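Local coordinates for methyltransferase small domain-containing protein (Thermoplasma acidophilum, PDB 1NE2), which is of unproven function but is probably a methyltransferase that uses S-adenosylmethionine, at residues M4-K16 with A34-N46. Sequence-based numbering, arbitrary orientation.
Sequences MGIKNDLEIRLQK and ASTAAYFLIEIYN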
loop_
_atom_site.group_PDB
_atom_site.type_symbol
_atom_site.label_atom_id
_atom_site.label_comp_id
_atom_site.label_asym_id
_atom_site.label_seq_id
_atom_site.Cartn_x
_atom_site.Cartn_y
_atom_site.Cartn_z
HETATM N N MSE B 4 -27.807 0.436 -11.156
HETATM C CA MSE B 4 -27.970 1.514 -12.172
HETATM C C MSE B 4 -26.629 2.188 -12.459
HETATM O O MSE B 4 -26.499 3.407 -12.343
HETATM C CB MSE B 4 -28.975 2.566 -11.682
HETATM C CG MSE B 4 -30.390 2.046 -11.442
HETATM SE SE MSE B 4 -30.538 0.848 -9.933
HETATM C CE MSE B 4 -30.843 2.151 -8.543
ATOM N N GLY B 5 -25.635 1.390 -12.834
ATOM C CA GLY B 5 -24.323 1.936 -13.122
ATOM C C GLY B 5 -23.390 1.820 -11.931
ATOM O O GLY B 5 -23.825 1.869 -10.780
ATOM N N ILE B 6 -22.099 1.675 -12.205
ATOM C CA ILE B 6 -21.109 1.541 -11.142
ATOM C C ILE B 6 -20.999 2.810 -10.292
ATOM O O ILE B 6 -20.724 2.740 -9.095
ATOM C CB ILE B 6 -19.725 1.182 -11.733
ATOM C CG1 ILE B 6 -18.757 0.797 -10.615
ATOM C CG2 ILE B 6 -19.189 2.354 -12.549
ATOM C CD1 ILE B 6 -17.413 0.318 -11.107
ATOM N N LYS B 7 -21.219 3.969 -10.905
ATOM C CA LYS B 7 -21.133 5.226 -10.169
ATOM C C LYS B 7 -22.249 5.266 -9.128
ATOM O O LYS B 7 -22.022 5.642 -7.978
ATOM C CB LYS B 7 -21.229 6.411 -11.142
ATOM C CG LYS B 7 -20.972 7.791 -10.536
ATOM C CD LYS B 7 -22.242 8.403 -9.959
ATOM C CE LYS B 7 -22.030 9.855 -9.547
ATOM N NZ LYS B 7 -23.285 10.460 -9.019
ATOM N N ASN B 8 -23.451 4.853 -9.522
ATOM C CA ASN B 8 -24.575 4.846 -8.595
ATOM C C ASN B 8 -24.437 3.742 -7.556
ATOM O O ASN B 8 -24.776 3.940 -6.391
ATOM C CB ASN B 8 -25.898 4.681 -9.347
ATOM C CG ASN B 8 -26.331 5.954 -10.044
ATOM O OD1 ASN B 8 -26.452 7.007 -9.416
ATOM N ND2 ASN B 8 -26.570 5.863 -11.347
ATOM N N ASP B 9 -23.929 2.588 -7.977
ATOM C CA ASP B 9 -23.750 1.464 -7.064
ATOM C C ASP B 9 -22.694 1.783 -6.007
ATOM O O ASP B 9 -22.825 1.383 -4.850
ATOM C CB ASP B 9 -23.353 0.198 -7.832
ATOM C CG ASP B 9 -24.439 -0.272 -8.789
ATOM O OD1 ASP B 9 -25.626 0.029 -8.539
ATOM O OD2 ASP B 9 -24.107 -0.957 -9.784
ATOM N N LEU B 10 -21.645 2.500 -6.406
ATOM C CA LEU B 10 -20.595 2.885 -5.470
ATOM C C LEU B 10 -21.139 3.965 -4.545
ATOM O O LEU B 10 -20.952 3.918 -3.330
ATOM C CB LEU B 10 -19.373 3.438 -6.218
ATOM C CG LEU B 10 -18.247 4.011 -5.347
ATOM C CD1 LEU B 10 -17.653 2.923 -4.459
ATOM C CD2 LEU B 10 -17.166 4.610 -6.242
ATOM N N GLU B 11 -21.823 4.939 -5.138
ATOM C CA GLU B 11 -22.388 6.038 -4.373
ATOM C C GLU B 11 -23.243 5.569 -3.199
ATOM O O GLU B 11 -23.118 6.099 -2.094
ATOM C CB GLU B 11 -23.215 6.954 -5.283
ATOM C CG GLU B 11 -23.500 8.310 -4.652
ATOM C CD GLU B 11 -24.410 9.188 -5.498
ATOM O OE1 GLU B 11 -24.277 9.175 -6.739
ATOM O OE2 GLU B 11 -25.253 9.902 -4.914
ATOM N N ILE B 12 -24.100 4.572 -3.416
ATOM C CA ILE B 12 -24.946 4.104 -2.327
ATOM C C ILE B 12 -24.145 3.427 -1.226
ATOM O O ILE B 12 -24.557 3.429 -0.069
ATOM C CB ILE B 12 -26.075 3.161 -2.823
ATOM C CG1 ILE B 12 -25.493 1.989 -3.605
ATOM C CG2 ILE B 12 -27.057 3.945 -3.676
ATOM C CD1 ILE B 12 -26.538 1.003 -4.075
ATOM N N ARG B 13 -22.994 2.851 -1.570
ATOM C CA ARG B 13 -22.168 2.229 -0.547
ATOM C C ARG B 13 -21.466 3.329 0.249
ATOM O O ARG B 13 -21.267 3.207 1.457
ATOM C CB ARG B 13 -21.145 1.272 -1.178
ATOM C CG ARG B 13 -21.770 0.010 -1.776
ATOM C CD ARG B 13 -22.433 -0.848 -0.695
ATOM N NE ARG B 13 -21.462 -1.468 0.205
ATOM C CZ ARG B 13 -20.821 -2.607 -0.048
ATOM N NH1 ARG B 13 -21.043 -3.267 -1.176
ATOM N NH2 ARG B 13 -19.951 -3.086 0.831
ATOM N N LEU B 14 -21.100 4.417 -0.423
ATOM C CA LEU B 14 -20.451 5.527 0.260
ATOM C C LEU B 14 -21.435 6.261 1.176
ATOM O O LEU B 14 -21.048 6.788 2.218
ATOM C CB LEU B 14 -19.859 6.515 -0.754
ATOM C CG LEU B 14 -18.706 6.006 -1.626
ATOM C CD1 LEU B 14 -18.217 7.123 -2.561
ATOM C CD2 LEU B 14 -17.573 5.531 -0.726
ATOM N N GLN B 15 -22.708 6.285 0.798
ATOM C CA GLN B 15 -23.705 6.978 1.606
ATOM C C GLN B 15 -23.926 6.297 2.955
ATOM O O GLN B 15 -24.433 6.912 3.893
ATOM C CB GLN B 15 -25.014 7.097 0.816
ATOM C CG GLN B 15 -24.866 8.014 -0.405
ATOM C CD GLN B 15 -25.978 7.849 -1.420
ATOM O OE1 GLN B 15 -26.536 6.764 -1.574
ATOM N NE2 GLN B 15 -26.287 8.923 -2.141
ATOM N N LYS B 16 -23.524 5.036 3.061
ATOM C CA LYS B 16 -23.675 4.299 4.311
ATOM C C LYS B 16 -22.634 4.741 5.341
ATOM O O LYS B 16 -22.834 4.587 6.546
ATOM C CB LYS B 16 -23.549 2.797 4.055
ATOM C CG LYS B 16 -24.570 2.257 3.074
ATOM C CD LYS B 16 -24.363 0.775 2.825
ATOM C CE LYS B 16 -25.320 0.257 1.763
ATOM N NZ LYS B 16 -25.076 -1.182 1.455
ATOM N N ALA B 34 -20.962 12.304 -1.329
ATOM C CA ALA B 34 -20.891 10.968 -1.914
ATOM C C ALA B 34 -20.962 10.924 -3.437
ATOM O O ALA B 34 -20.283 10.107 -4.056
ATOM C CB ALA B 34 -21.972 10.067 -1.306
ATOM N N SER B 35 -21.770 11.798 -4.041
ATOM C CA SER B 35 -21.906 11.832 -5.500
ATOM C C SER B 35 -20.597 12.265 -6.162
ATOM O O SER B 35 -20.094 11.601 -7.078
ATOM C CB SER B 35 -23.029 12.795 -5.900
ATOM O OG SER B 35 -23.166 12.856 -7.313
ATOM N N THR B 36 -20.065 13.391 -5.707
ATOM C CA THR B 36 -18.816 13.914 -6.242
ATOM C C THR B 36 -17.672 12.927 -6.009
ATOM O O THR B 36 -16.843 12.707 -6.894
ATOM C CB THR B 36 -18.472 15.270 -5.596
ATOM O OG1 THR B 36 -19.519 16.206 -5.892
ATOM C CG2 THR B 36 -17.156 15.803 -6.147
ATOM N N ALA B 37 -17.636 12.331 -4.822
ATOM C CA ALA B 37 -16.594 11.366 -4.490
ATOM C C ALA B 37 -16.667 10.160 -5.417
ATOM O O ALA B 37 -15.641 9.689 -5.915
ATOM C CB ALA B 37 -16.731 10.918 -3.040
ATOM N N ALA B 38 -17.877 9.654 -5.635
ATOM C CA ALA B 38 -18.069 8.509 -6.518
ATOM C C ALA B 38 -17.647 8.859 -7.948
ATOM O O ALA B 38 -16.979 8.070 -8.606
ATOM C CB ALA B 38 -19.530 8.061 -6.488
ATOM N N TYR B 39 -18.030 10.045 -8.424
ATOM C CA TYR B 39 -17.672 10.469 -9.780
ATOM C C TYR B 39 -16.154 10.483 -9.957
ATOM O O TYR B 39 -15.613 9.924 -10.920
ATOM C CB TYR B 39 -18.206 11.874 -10.062
ATOM C CG TYR B 39 -17.821 12.402 -11.427
ATOM C CD1 TYR B 39 -18.497 11.985 -12.571
ATOM C CD2 TYR B 39 -16.771 13.309 -11.578
ATOM C CE1 TYR B 39 -18.142 12.455 -13.834
ATOM C CE2 TYR B 39 -16.407 13.784 -12.842
ATOM C CZ TYR B 39 -17.099 13.351 -13.963
ATOM O OH TYR B 39 -16.749 13.807 -15.217
ATOM N N PHE B 40 -15.482 11.145 -9.021
ATOM C CA PHE B 40 -14.030 11.282 -9.024
ATOM C C PHE B 40 -13.342 9.919 -9.021
ATOM O O PHE B 40 -12.465 9.657 -9.855
ATOM C CB PHE B 40 -13.626 12.113 -7.795
ATOM C CG PHE B 40 -12.144 12.272 -7.593
ATOM C CD1 PHE B 40 -11.330 12.810 -8.588
ATOM C CD2 PHE B 40 -11.578 11.964 -6.357
ATOM C CE1 PHE B 40 -9.971 13.046 -8.351
ATOM C CE2 PHE B 40 -10.228 12.193 -6.108
ATOM C CZ PHE B 40 -9.418 12.739 -7.109
ATOM N N LEU B 41 -13.753 9.044 -8.104
ATOM C CA LEU B 41 -13.159 7.707 -7.999
ATOM C C LEU B 41 -13.396 6.828 -9.226
ATOM O O LEU B 41 -12.503 6.089 -9.635
ATOM C CB LEU B 41 -13.666 6.990 -6.743
ATOM C CG LEU B 41 -13.205 7.586 -5.405
ATOM C CD1 LEU B 41 -13.870 6.815 -4.264
ATOM C CD2 LEU B 41 -11.685 7.507 -5.278
ATOM N N ILE B 42 -14.582 6.903 -9.820
ATOM C CA ILE B 42 -14.847 6.094 -11.003
ATOM C C ILE B 42 -13.932 6.523 -12.156
ATOM O O ILE B 42 -13.496 5.689 -12.956
ATOM C CB ILE B 42 -16.335 6.169 -11.427
ATOM C CG1 ILE B 42 -17.210 5.508 -10.358
ATOM C CG2 ILE B 42 -16.531 5.487 -12.782
ATOM C CD1 ILE B 42 -16.796 4.086 -10.006
ATOM N N GLU B 43 -13.628 7.816 -12.246
ATOM C CA GLU B 43 -12.722 8.278 -13.294
ATOM C C GLU B 43 -11.366 7.594 -13.111
ATOM O O GLU B 43 -10.770 7.096 -14.065
ATOM C CB GLU B 43 -12.517 9.794 -13.226
ATOM C CG GLU B 43 -13.701 10.625 -13.669
ATOM C CD GLU B 43 -13.328 12.084 -13.857
ATOM O OE1 GLU B 43 -12.501 12.589 -13.069
ATOM O OE2 GLU B 43 -13.861 12.720 -14.792
ATOM N N ILE B 44 -10.871 7.579 -11.877
ATOM C CA ILE B 44 -9.583 6.957 -11.595
ATOM C C ILE B 44 -9.649 5.460 -11.908
ATOM O O ILE B 44 -8.692 4.873 -12.426
ATOM C CB ILE B 44 -9.181 7.161 -10.108
ATOM C CG1 ILE B 44 -9.187 8.663 -9.777
ATOM C CG2 ILE B 44 -7.792 6.563 -9.856
ATOM C CD1 ILE B 44 -8.820 8.997 -8.323
ATOM N N TYR B 45 -10.794 4.856 -11.604
ATOM C CA TYR B 45 -11.017 3.440 -11.840
ATOM C C TYR B 45 -10.994 3.144 -13.339
ATOM O O TYR B 45 -10.359 2.188 -13.782
ATOM C CB TYR B 45 -12.369 3.045 -11.241
ATOM C CG TYR B 45 -12.784 1.613 -11.486
ATOM C CD1 TYR B 45 -12.247 0.565 -10.741
ATOM C CD2 TYR B 45 -13.740 1.314 -12.454
ATOM C CE1 TYR B 45 -12.664 -0.758 -10.956
ATOM C CE2 TYR B 45 -14.158 0.013 -12.677
ATOM C CZ TYR B 45 -13.621 -1.017 -11.928
ATOM O OH TYR B 45 -14.062 -2.301 -12.166
ATOM N N ASN B 46 -11.683 3.970 -14.119
ATOM C CA ASN B 46 -11.718 3.782 -15.563
ATOM C C ASN B 46 -10.355 4.068 -16.205
ATOM O O ASN B 46 -10.086 3.602 -17.317
ATOM C CB ASN B 46 -12.815 4.659 -16.191
ATOM C CG ASN B 46 -14.228 4.195 -15.816
ATOM O OD1 ASN B 46 -14.463 3.007 -15.565
ATOM N ND2 ASN B 46 -15.173 5.128 -15.797
#
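The ammonium of K7 reaches across to S35, NZ donating to OG at 2.9 Å. The same K7 NZ makes a salt bridge with E11 OE1, 2.8 Å away and one turn further along its own helix, meeting that oxygen on the syn side, 32° out of the carboxylate plane. A bend at chi2 (-87°) carries the lysine chain into the hole formed by S35, A38, Y39 and I42. The E11 carboxylate lies against the start of helix 34-46, its CD 3.6 Å from S35 CA. With an alanine in place of E11, the K7 ammonium is likely to lose its anionic partner and be freer to swing off S35.

Among the apolar contacts, A38 is a small knob between K7, L10, E11 and L14, where the backbones come closest. L14 CD1 lies 4.1 Å from A37 CB, and Q15 CG packs on A34 CB. I6, L10, I42 and Y45 form a separate patch: the L10 and I42 side chains run antiparallel alongside each other, L10 CD2 3.8 Å from I42 CD1, while I6 CD1 approaches Y45 CE2 obliquely at 3.6 Å.

The helices' N-to-C directions make 132°, nearer antiparallel than parallel, with axes 8.8 Å apart. Helix 34-46 rests on strands 111-116 and 142-147 through F40 and I44; helix 6-14 flanks it, L10 and I42 both touching L72 just beyond helix 64-71.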